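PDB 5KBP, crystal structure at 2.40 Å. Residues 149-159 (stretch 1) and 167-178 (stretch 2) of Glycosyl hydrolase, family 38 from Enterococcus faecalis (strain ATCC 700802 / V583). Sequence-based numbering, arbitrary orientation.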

# COMPACT_ATOMS: atom_id res chain seq x y z
N ALA A 149 26.86 -19.18 1.76
CA ALA A 149 27.67 -18.23 1.01
C ALA A 149 27.33 -16.82 1.45
O ALA A 149 26.15 -16.44 1.50
CB ALA A 149 27.44 -18.39 -0.50
N PHE A 150 28.36 -16.03 1.76
CA PHE A 150 28.18 -14.68 2.27
C PHE A 150 29.25 -13.77 1.69
O PHE A 150 30.22 -14.23 1.08
CB PHE A 150 28.22 -14.66 3.81
CG PHE A 150 29.51 -15.18 4.39
CD1 PHE A 150 29.70 -16.53 4.58
CD2 PHE A 150 30.52 -14.30 4.75
CE1 PHE A 150 30.88 -17.02 5.11
CE2 PHE A 150 31.71 -14.78 5.28
CZ PHE A 150 31.88 -16.14 5.47
N GLY A 151 29.07 -12.47 1.89
CA GLY A 151 29.96 -11.49 1.31
C GLY A 151 30.58 -10.51 2.29
O GLY A 151 31.65 -9.96 2.03
N ARG A 152 29.91 -10.28 3.42
CA ARG A 152 30.36 -9.31 4.41
C ARG A 152 30.65 -10.00 5.73
O ARG A 152 30.06 -11.05 6.05
CB ARG A 152 29.32 -8.20 4.62
CG ARG A 152 28.94 -7.45 3.36
CD ARG A 152 27.80 -6.49 3.64
NE ARG A 152 27.40 -5.74 2.45
CZ ARG A 152 27.83 -4.51 2.16
NH1 ARG A 152 28.67 -3.89 2.98
NH2 ARG A 152 27.41 -3.91 1.06
N GLY A 153 31.55 -9.41 6.52
CA GLY A 153 31.86 -9.85 7.86
C GLY A 153 33.26 -10.42 8.02
O GLY A 153 33.81 -10.38 9.13
N VAL A 154 33.85 -10.94 6.95
CA VAL A 154 35.16 -11.58 7.00
C VAL A 154 36.06 -10.95 5.94
O VAL A 154 35.59 -10.58 4.85
CB VAL A 154 35.05 -13.11 6.78
CG1 VAL A 154 36.41 -13.77 6.94
CG2 VAL A 154 34.05 -13.71 7.75
N LYS A 155 37.34 -10.81 6.27
CA LYS A 155 38.34 -10.21 5.39
C LYS A 155 39.32 -11.27 4.90
O LYS A 155 39.91 -11.98 5.73
CB LYS A 155 39.09 -9.09 6.11
CG LYS A 155 40.28 -8.54 5.36
CD LYS A 155 41.03 -7.51 6.20
CE LYS A 155 42.29 -7.03 5.51
NZ LYS A 155 42.01 -6.37 4.21
N PRO A 156 39.52 -11.41 3.59
CA PRO A 156 40.49 -12.38 3.09
C PRO A 156 41.91 -11.83 3.06
O PRO A 156 42.14 -10.65 2.79
CB PRO A 156 39.98 -12.66 1.67
CG PRO A 156 39.36 -11.37 1.26
CD PRO A 156 38.76 -10.77 2.50
N ILE A 157 42.87 -12.70 3.35
CA ILE A 157 44.27 -12.30 3.45
C ILE A 157 45.08 -12.96 2.34
O ILE A 157 45.60 -12.29 1.44
CB ILE A 157 44.85 -12.63 4.84
CG1 ILE A 157 44.09 -11.85 5.92
CG2 ILE A 157 46.34 -12.31 4.89
CD1 ILE A 157 44.17 -10.35 5.76
N GLY A 158 45.22 -14.29 2.40
CA GLY A 158 45.95 -15.01 1.38
C GLY A 158 47.03 -15.92 1.93
O GLY A 158 46.81 -16.62 2.93
N PHE A 159 48.20 -15.92 1.28
CA PHE A 159 49.33 -16.76 1.67
C PHE A 159 48.94 -18.24 1.70
O PHE A 159 48.28 -18.74 0.79
CB PHE A 159 49.89 -16.33 3.02
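Stretch 2 (167-178) DYSSQYSEMWWE

What sets this contact apart is its brevity: a parallel β ladder only two residue pairs long, followed in stretch 2 by a second strand whose side chains meet the beginning of stretch 1. It illustrates how parallel strands are stitched together, one residue of a strand bonding to two residues of its partner. Lys155 lies beside Ser169, with CA atoms 4.7 Å apart, and Pro156 beside Ser170, CA to CA 5.1 Å. Lys155 N donates to Tyr168 O (3.2 Å), and Lys155 O accepts from Ser170 N (3.1 Å); Ser170 O then receives Ile157 N at 3.0 Å. Pro156, which has no amide hydrogen, costs the ladder nothing here, because the donors in stretch 1 are its two neighbours. Pro156 CA approaches Ser170 O at 3.3 Å, a CA-H...O contact.

Side chains alternate, those of Lys155 and Ser169 on one face, those of Pro156 and Ser170 on the other. Beyond the ladder, Gly158 O lies 3.2 Å from Gln171 CB. At the ladder's end Ser170 OG donates to Tyr172 O (2.8 Å), linking the strand to the segment that follows. Stretch 2 then forms its extended strand 174-178, from which Met175 and Trp177 point toward stretch 1. Met175 SD meets the Phe150 ring at its edge, 3.7 Å from Phe150 CZ, and Met175 CE reaches Val154 CG1 at 4.1 Å. Trp177 packs obliquely on Phe150, their planes at 50°.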

# COMPACT_ATOMS: atom_id res chain seq x y z
N ASP A 167 41.07 -12.84 14.09
CA ASP A 167 39.84 -13.54 14.42
C ASP A 167 38.89 -13.61 13.23
O ASP A 167 38.44 -14.68 12.84
CB ASP A 167 39.14 -12.86 15.61
CG ASP A 167 39.16 -13.72 16.86
OD1 ASP A 167 40.12 -14.50 17.03
OD2 ASP A 167 38.22 -13.60 17.67
N TYR A 168 38.61 -12.44 12.64
CA TYR A 168 37.68 -12.34 11.52
C TYR A 168 38.42 -12.16 10.20
O TYR A 168 38.01 -11.39 9.33
CB TYR A 168 36.71 -11.19 11.74
CG TYR A 168 35.95 -11.31 13.04
CD1 TYR A 168 34.89 -12.19 13.17
CD2 TYR A 168 36.30 -10.54 14.14
CE1 TYR A 168 34.19 -12.31 14.36
CE2 TYR A 168 35.61 -10.64 15.34
CZ TYR A 168 34.56 -11.53 15.44
OH TYR A 168 33.87 -11.64 16.63
N SER A 169 39.53 -12.88 10.02
CA SER A 169 40.28 -12.89 8.78
C SER A 169 40.60 -14.32 8.40
O SER A 169 41.02 -15.11 9.26
CB SER A 169 41.57 -12.07 8.90
OG SER A 169 41.29 -10.69 9.11
N SER A 170 40.39 -14.67 7.14
CA SER A 170 40.64 -16.01 6.63
C SER A 170 41.69 -15.96 5.53
O SER A 170 41.66 -15.07 4.67
CB SER A 170 39.36 -16.65 6.10
OG SER A 170 39.61 -17.95 5.58
N GLN A 171 42.62 -16.91 5.56
CA GLN A 171 43.61 -17.01 4.50
C GLN A 171 42.96 -17.36 3.16
O GLN A 171 43.50 -17.03 2.10
CB GLN A 171 44.67 -18.05 4.85
CG GLN A 171 45.62 -17.64 5.96
CD GLN A 171 46.63 -18.73 6.28
OE1 GLN A 171 46.32 -19.92 6.20
NE2 GLN A 171 47.84 -18.32 6.65
N TYR A 172 41.81 -18.02 3.20
CA TYR A 172 41.18 -18.54 1.99
C TYR A 172 39.74 -18.05 1.89
O TYR A 172 39.15 -17.59 2.87
CB TYR A 172 41.20 -20.08 1.97
CG TYR A 172 42.54 -20.68 2.33
CD1 TYR A 172 43.58 -20.73 1.41
CD2 TYR A 172 42.77 -21.19 3.60
CE1 TYR A 172 44.80 -21.28 1.73
CE2 TYR A 172 43.99 -21.74 3.94
CZ TYR A 172 45.01 -21.78 3.00
OH TYR A 172 46.22 -22.33 3.33
N SER A 173 39.20 -18.16 0.68
CA SER A 173 37.79 -17.86 0.43
C SER A 173 36.86 -18.99 0.85
O SER A 173 35.65 -18.87 0.68
CB SER A 173 37.58 -17.54 -1.05
OG SER A 173 38.22 -18.49 -1.88
N GLU A 174 37.41 -20.08 1.39
CA GLU A 174 36.63 -21.15 2.00
C GLU A 174 37.03 -21.25 3.47
O GLU A 174 38.21 -21.07 3.81
CB GLU A 174 36.86 -22.49 1.30
CG GLU A 174 36.53 -22.50 -0.19
CD GLU A 174 37.60 -21.85 -1.03
OE1 GLU A 174 37.25 -21.05 -1.93
OE2 GLU A 174 38.80 -22.13 -0.80
N MET A 175 36.06 -21.54 4.33
CA MET A 175 36.32 -21.54 5.76
C MET A 175 35.24 -22.34 6.47
O MET A 175 34.20 -22.66 5.90
CB MET A 175 36.37 -20.11 6.31
CG MET A 175 35.02 -19.41 6.33
SD MET A 175 35.14 -17.62 6.44
CE MET A 175 35.97 -17.25 4.89
N TRP A 176 35.52 -22.68 7.73
CA TRP A 176 34.53 -23.28 8.60
C TRP A 176 33.88 -22.20 9.44
O TRP A 176 34.55 -21.30 9.95
CB TRP A 176 35.17 -24.34 9.51
CG TRP A 176 35.76 -25.49 8.76
CD1 TRP A 176 37.08 -25.83 8.68
CD2 TRP A 176 35.05 -26.45 7.97
NE1 TRP A 176 37.23 -26.95 7.90
CE2 TRP A 176 36.00 -27.35 7.45
CE3 TRP A 176 33.70 -26.64 7.66
CZ2 TRP A 176 35.65 -28.42 6.63
CZ3 TRP A 176 33.35 -27.71 6.85
CH2 TRP A 176 34.32 -28.59 6.34
N TRP A 177 32.56 -22.29 9.59
CA TRP A 177 31.79 -21.34 10.38
C TRP A 177 31.15 -22.09 11.54
O TRP A 177 30.24 -22.90 11.33
CB TRP A 177 30.74 -20.63 9.53
CG TRP A 177 30.20 -19.39 10.16
CD1 TRP A 177 30.54 -18.88 11.38
CD2 TRP A 177 29.21 -18.51 9.62
NE1 TRP A 177 29.83 -17.73 11.63
CE2 TRP A 177 29.00 -17.49 10.56
CE3 TRP A 177 28.47 -18.50 8.43
CZ2 TRP A 177 28.09 -16.45 10.35
CZ3 TRP A 177 27.57 -17.47 8.22
CH2 TRP A 177 27.39 -16.46 9.18
N GLU A 178 31.63 -21.83 12.75
CA GLU A 178 31.14 -22.49 13.95
C GLU A 178 30.32 -21.50 14.77
O GLU A 178 30.79 -20.40 15.07
CB GLU A 178 32.31 -23.03 14.78
CG GLU A 178 31.90 -23.74 16.05
CD GLU A 178 33.07 -24.37 16.77
OE1 GLU A 178 34.10 -24.63 16.11
OE2 GLU A 178 32.97 -24.61 17.99